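Local structure of acyl-coenzyme A oxidase 3 (Yarrowia lipolytica, 5YS9) at residues A420-I423 / D424-Q428; S317-F320 / I321-L325. The protein oxidises acyl-CoA esters of various chain lengths to trans-2-enoyl-CoA in peroxisomal beta-oxidation, using FAD and passing electrons to oxygen to form hydrogen peroxide. All coordinates share one frame; numbering follows the deposited sequence.

Interaction 1. Residues A420-I423 / D424-Q428. With FAD (flavin-adenine dinucleotide), chain D.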
loop_
_atom_site.group_PDB
_atom_site.type_symbol
_atom_site.label_atom_id
_atom_site.label_comp_id
_atom_site.label_asym_id
_atom_site.label_seq_id
_atom_site.Cartn_x
_atom_site.Cartn_y
_atom_site.Cartn_z
ATOM N N ALA A 420 5.214 -0.476 6.126
ATOM C CA ALA A 420 4.396 -0.175 4.958
ATOM C C ALA A 420 2.951 -0.020 5.355
ATOM O O ALA A 420 2.311 0.933 4.964
ATOM C CB ALA A 420 4.569 -1.231 3.858
ATOM N N ASN A 421 2.435 -0.941 6.154
ATOM C CA ASN A 421 1.017 -0.890 6.495
ATOM C C ASN A 421 0.685 0.368 7.301
ATOM O O ASN A 421 -0.428 0.873 7.212
ATOM C CB ASN A 421 0.603 -2.136 7.289
ATOM C CG ASN A 421 0.793 -3.416 6.511
ATOM O OD1 ASN A 421 0.735 -3.415 5.282
ATOM N ND2 ASN A 421 1.019 -4.523 7.227
ATOM N N ILE A 422 1.633 0.809 8.131
ATOM C CA ILE A 422 1.436 1.938 9.029
ATOM C C ILE A 422 1.399 3.234 8.226
ATOM O O ILE A 422 0.526 4.095 8.425
ATOM C CB ILE A 422 2.559 2.031 10.102
ATOM C CG1 ILE A 422 2.419 0.904 11.144
ATOM C CG2 ILE A 422 2.532 3.406 10.797
ATOM C CD1 ILE A 422 3.558 0.848 12.152
ATOM N N ILE A 423 2.365 3.372 7.330
ATOM C CA ILE A 423 2.362 4.496 6.400
ATOM C C ILE A 423 0.986 4.533 5.712
ATOM O O ILE A 423 0.319 5.584 5.717
ATOM C CB ILE A 423 3.487 4.417 5.354
ATOM C CG1 ILE A 423 4.881 4.517 6.013
ATOM C CG2 ILE A 423 3.365 5.560 4.348
ATOM C CD1 ILE A 423 6.017 3.990 5.133
ATOM N N ASP A 424 0.546 3.385 5.196
ATOM C CA ASP A 424 -0.680 3.324 4.454
ATOM C C ASP A 424 -1.891 3.629 5.314
ATOM O O ASP A 424 -2.741 4.395 4.911
ATOM C CB ASP A 424 -0.870 1.960 3.800
ATOM C CG ASP A 424 -1.955 1.994 2.754
ATOM O OD1 ASP A 424 -1.713 2.607 1.721
ATOM O OD2 ASP A 424 -3.049 1.462 2.967
ATOM N N GLN A 425 -1.967 3.004 6.482
ATOM C CA GLN A 425 -3.052 3.229 7.458
ATOM C C GLN A 425 -3.096 4.639 8.001
ATOM O O GLN A 425 -4.164 5.201 8.111
ATOM C CB GLN A 425 -2.902 2.280 8.653
ATOM C CG GLN A 425 -3.384 0.867 8.380
ATOM C CD GLN A 425 -4.888 0.774 8.342
ATOM O OE1 GLN A 425 -5.426 -0.024 7.597
ATOM N NE2 GLN A 425 -5.582 1.590 9.160
ATOM N N CYS A 426 -1.943 5.192 8.318
ATOM C CA CYS A 426 -1.873 6.538 8.827
ATOM C C CYS A 426 -2.387 7.498 7.784
ATOM O O CYS A 426 -3.017 8.485 8.109
ATOM C CB CYS A 426 -0.466 6.891 9.283
ATOM S SG CYS A 426 -0.059 6.210 10.892
ATOM N N ARG A 427 -2.113 7.210 6.525
ATOM C CA ARG A 427 -2.620 8.052 5.472
ATOM C C ARG A 427 -4.134 8.028 5.423
ATOM O O ARG A 427 -4.761 9.059 5.315
ATOM C CB ARG A 427 -2.033 7.646 4.122
ATOM C CG ARG A 427 -2.780 8.196 2.920
ATOM C CD ARG A 427 -2.262 7.656 1.610
ATOM N NE ARG A 427 -2.601 6.265 1.351
ATOM C CZ ARG A 427 -3.828 5.793 1.223
ATOM N NH1 ARG A 427 -4.020 4.520 0.984
ATOM N NH2 ARG A 427 -4.861 6.582 1.331
ATOM N N GLN A 428 -4.717 6.851 5.528
ATOM C CA GLN A 428 -6.157 6.732 5.456
ATOM C C GLN A 428 -6.803 7.439 6.621
ATOM O O GLN A 428 -7.820 8.083 6.482
ATOM C CB GLN A 428 -6.573 5.277 5.394
ATOM C CG GLN A 428 -6.572 4.730 3.989
ATOM C CD GLN A 428 -6.651 3.232 3.947
ATOM O OE1 GLN A 428 -7.708 2.665 3.744
ATOM N NE2 GLN A 428 -5.534 2.588 4.139
HETATM P PA FAD D . -12.942 12.996 7.423
HETATM O O1A FAD D . -14.356 12.841 7.011
HETATM O O2A FAD D . -12.562 13.941 8.496
HETATM O O5B FAD D . -12.316 11.623 7.877
HETATM C C5B FAD D . -10.935 11.635 8.205
HETATM C C4B FAD D . -10.610 10.369 8.950
HETATM O O4B FAD D . -11.375 10.335 10.147
HETATM C C3B FAD D . -11.045 9.198 8.106
HETATM O O3B FAD D . -10.056 8.188 8.132
HETATM C C2B FAD D . -12.265 8.666 8.791
HETATM O O2B FAD D . -12.309 7.250 8.666
HETATM C C1B FAD D . -12.106 9.128 10.221
HETATM N N9A FAD D . -13.470 9.381 10.688
HETATM C C8A FAD D . -14.233 10.420 10.339
HETATM N N7A FAD D . -15.441 10.326 10.924
HETATM C C5A FAD D . -15.465 9.203 11.649
HETATM C C6A FAD D . -16.436 8.504 12.508
HETATM N N6A FAD D . -17.668 8.996 12.729
HETATM N N1A FAD D . -16.046 7.354 13.069
HETATM C C2A FAD D . -14.826 6.851 12.864
HETATM N N3A FAD D . -13.895 7.423 12.100
HETATM C C4A FAD D . -14.159 8.578 11.479
HETATM N N1 FAD D . -14.618 16.689 -2.980
HETATM C C2 FAD D . -15.432 17.369 -3.799
HETATM O O2 FAD D . -16.449 17.864 -3.331
HETATM N N3 FAD D . -15.199 17.517 -5.096
HETATM C C4 FAD D . -14.134 17.007 -5.672
HETATM O O4 FAD D . -13.949 17.168 -6.869
HETATM C C4X FAD D . -13.185 16.249 -4.855
HETATM N N5 FAD D . -12.088 15.704 -5.381
HETATM C C5X FAD D . -11.232 15.029 -4.610
HETATM C C6 FAD D . -10.099 14.502 -5.191
HETATM C C7 FAD D . -9.203 13.807 -4.421
HETATM C C7M FAD D . -7.981 13.224 -5.056
HETATM C C8 FAD D . -9.458 13.637 -2.977
HETATM C C8M FAD D . -8.489 12.879 -2.129
HETATM C C9 FAD D . -10.592 14.159 -2.398
HETATM C C9A FAD D . -11.491 14.861 -3.164
HETATM N N10 FAD D . -12.651 15.405 -2.591
HETATM C C10 FAD D . -13.501 16.116 -3.429
HETATM C "C1'" FAD D . -12.960 15.287 -1.165
HETATM C "C2'" FAD D . -13.253 13.866 -0.681
HETATM O "O2'" FAD D . -14.596 13.509 -0.987
HETATM C "C3'" FAD D . -13.009 13.751 0.824
HETATM O "O3'" FAD D . -11.621 13.581 1.019
HETATM C "C4'" FAD D . -13.701 12.584 1.510
HETATM O "O4'" FAD D . -14.997 12.434 0.952
HETATM C "C5'" FAD D . -13.912 12.819 2.998
HETATM O "O5'" FAD D . -12.764 12.629 3.809
HETATM P P FAD D . -12.273 13.799 4.773
HETATM O O1P FAD D . -10.958 14.301 4.313
HETATM O O2P FAD D . -13.387 14.756 4.922
HETATM O O3P FAD D . -11.959 13.126 6.173
#
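Ile422 lays its CG2 methyl alongside the sulfur of Cys426, one helical turn later, with 3.8 Å between CG2 and SG. The Cys426 thiol sits beside its own backbone N (chi1 -79°), which turns SG back toward the preceding turn, where it also comes close to Ile422 O. That same carbonyl receives the Cys426 amide, N to O 2.7 Å, in the regular i to i+4 pattern of an alpha helix. Another flank of the helix is polar. Arg427 bends at chi3 (72°), folding its guanidinium back so that NH1 forms a salt bridge with Asp424 OD1 at 3.1 Å. NH1 arrives from above the carboxylate plane, 42° out of it, and OD1 is also hydrogen-bonded to Tyr445 OH of the second subunit, its stronger partner. Gln428 closes the helix: its NE2 makes a weak bond to Asp424 O, while OE1 takes a hydrogen bond from Trp417 of the second subunit. The backbone O of Gln428 accepts from the adenosine ribose hydroxyl O3B of FAD at 2.8 Å, so this helix end forms part of the cofactor pocket, which Arg354 and residues of the second subunit help to complete. Within the chain, Ile422 packs on helices 300-330 and 349-385, Cys426 on helix 300-330, and Ile423 reaches both helix 300-330 and helix 441-448.

Interaction 2. Residues S317-F320 / I321-L325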
loop_
_atom_site.group_PDB
_atom_site.type_symbol
_atom_site.label_atom_id
_atom_site.label_comp_id
_atom_site.label_asym_id
_atom_site.label_seq_id
_atom_site.Cartn_x
_atom_site.Cartn_y
_atom_site.Cartn_z
ATOM N N SER A 317 8.291 4.644 10.722
ATOM C CA SER A 317 6.948 4.536 11.260
ATOM C C SER A 317 6.558 5.648 12.240
ATOM O O SER A 317 5.429 6.135 12.176
ATOM C CB SER A 317 6.732 3.180 11.939
ATOM O OG SER A 317 6.695 2.156 10.976
ATOM N N GLN A 318 7.477 6.004 13.138
ATOM C CA GLN A 318 7.243 7.013 14.164
ATOM C C GLN A 318 6.799 8.379 13.593
ATOM O O GLN A 318 6.052 9.156 14.234
ATOM C CB GLN A 318 8.498 7.191 15.025
ATOM C CG GLN A 318 9.723 7.645 14.240
ATOM C CD GLN A 318 10.943 7.979 15.094
ATOM O OE1 GLN A 318 10.893 8.008 16.299
ATOM N NE2 GLN A 318 12.036 8.253 14.438
ATOM N N ARG A 319 7.270 8.671 12.393
ATOM C CA ARG A 319 6.964 9.929 11.730
ATOM C C ARG A 319 5.474 9.951 11.380
ATOM O O ARG A 319 4.759 10.891 11.720
ATOM C CB ARG A 319 7.827 10.054 10.486
ATOM C CG ARG A 319 7.811 11.406 9.783
ATOM C CD ARG A 319 8.486 11.307 8.402
ATOM N NE ARG A 319 7.911 12.260 7.449
ATOM C CZ ARG A 319 8.118 12.265 6.136
ATOM N NH1 ARG A 319 8.880 11.349 5.551
ATOM N NH2 ARG A 319 7.518 13.203 5.406
ATOM N N PHE A 320 5.045 8.956 10.639
ATOM C CA PHE A 320 3.673 8.858 10.193
ATOM C C PHE A 320 2.630 8.607 11.260
ATOM O O PHE A 320 1.552 9.154 11.219
ATOM C CB PHE A 320 3.598 7.971 8.963
ATOM C CG PHE A 320 4.413 8.518 7.846
ATOM C CD1 PHE A 320 3.939 9.563 7.098
ATOM C CD2 PHE A 320 5.692 8.082 7.633
ATOM C CE1 PHE A 320 4.699 10.113 6.105
ATOM C CE2 PHE A 320 6.463 8.632 6.648
ATOM C CZ PHE A 320 5.964 9.652 5.883
ATOM N N ILE A 321 2.975 7.782 12.225
ATOM C CA ILE A 321 2.125 7.587 13.368
ATOM C C ILE A 321 1.998 8.883 14.141
ATOM O O ILE A 321 0.951 9.176 14.669
ATOM C CB ILE A 321 2.555 6.396 14.244
ATOM C CG1 ILE A 321 1.398 5.941 15.110
ATOM C CG2 ILE A 321 3.712 6.753 15.144
ATOM C CD1 ILE A 321 0.243 5.351 14.357
ATOM N N THR A 322 3.076 9.642 14.235
ATOM C CA THR A 322 2.985 10.958 14.828
ATOM C C THR A 322 2.128 11.928 14.028
ATOM O O THR A 322 1.300 12.611 14.584
ATOM C CB THR A 322 4.361 11.571 15.111
ATOM O OG1 THR A 322 5.094 10.712 15.967
ATOM C CG2 THR A 322 4.216 12.876 15.794
ATOM N N ILE A 323 2.292 11.956 12.716
ATOM C CA ILE A 323 1.414 12.791 11.847
ATOM C C ILE A 323 -0.069 12.458 12.069
ATOM O O ILE A 323 -0.899 13.379 12.354
ATOM C CB ILE A 323 1.784 12.664 10.356
ATOM C CG1 ILE A 323 3.125 13.366 10.107
ATOM C CG2 ILE A 323 0.693 13.248 9.456
ATOM C CD1 ILE A 323 3.793 12.881 8.830
ATOM N N ALA A 324 -0.398 11.165 11.976
ATOM C CA ALA A 324 -1.832 10.744 12.072
ATOM C C ALA A 324 -2.442 11.036 13.411
ATOM O O ALA A 324 -3.595 11.451 13.450
ATOM C CB ALA A 324 -2.020 9.280 11.755
ATOM N N LEU A 325 -1.675 10.820 14.488
ATOM C CA LEU A 325 -2.172 11.016 15.865
ATOM C C LEU A 325 -2.396 12.478 16.245
ATOM O O LEU A 325 -3.387 12.809 16.900
ATOM C CB LEU A 325 -1.253 10.330 16.883
ATOM C CG LEU A 325 -1.467 8.810 16.925
ATOM C CD1 LEU A 325 -0.457 8.062 17.783
ATOM C CD2 LEU A 325 -2.883 8.462 17.377
#
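In the second half of the long helix 300-330, where the contact residues are buried within the C-alpha1 region of the acyl-CoA oxidase fold, Thr322 reaches back one turn and bonds its hydroxyl to the backbone carbonyl of Gln318. This is the familiar habit of a helical threonine with its OG1 placed beside the backbone N (chi1 -58°). The contact is short, 2.5 Å from OG1 to Gln318 O, and the hydroxyl approaches nearly in line with the C=O bond. The Thr322 amide shares that oxygen at 3.0 Å from N to O, but from 46° above the carbonyl plane and with a bent N-H angle of 147°. A valine in its place would probably cost Gln318 O the in-line hydroxyl bond and leave it with the bent amide bond from the same residue. Around the helix from there, Phe320 and Ile323 lie side by side and point the same way, the ring CD1 of Phe320 meeting the CD1 methyl of Ile323 at 3.7 Å. Ile323 also rests its CG1 on Arg319 O, 3.4 Å away. The far end of the Phe320 ring packs by its CZ, 3.3 Å above the middle of the Arg319 guanidinium, and Phe441 packs obliquely on the ring. Arg319 NE donates to Ile644 O, with weaker bonds from NH1 to Ile113 O and from NH2 to Tyr74 OH. These acceptors round the buried guanidinium probably offset part of the cost of burying its charge.

Interaction 2 comes first along the chain, on helix 300-330, and interaction 1 follows near the end of helix 391-428; their centres are only 9 Å apart. The two helices run side by side in roughly the same direction here. Cys426 SG fits against helix 300-330, 3.7 Å from Ala324 CB, and one turn back Ile422 CD1 packs at 3.6 Å on Ser317 OG, which is itself hydrogen-bonded to Ser313 O. Helix 349-385 packs against both interactions, so the contacts belong to one buried helical bundle within the C-alpha1 region. Interaction 1 extends that bundle to the second subunit and FAD, whereas interaction 2 stays inside a single chain, linking the bundle to the region around Ile644.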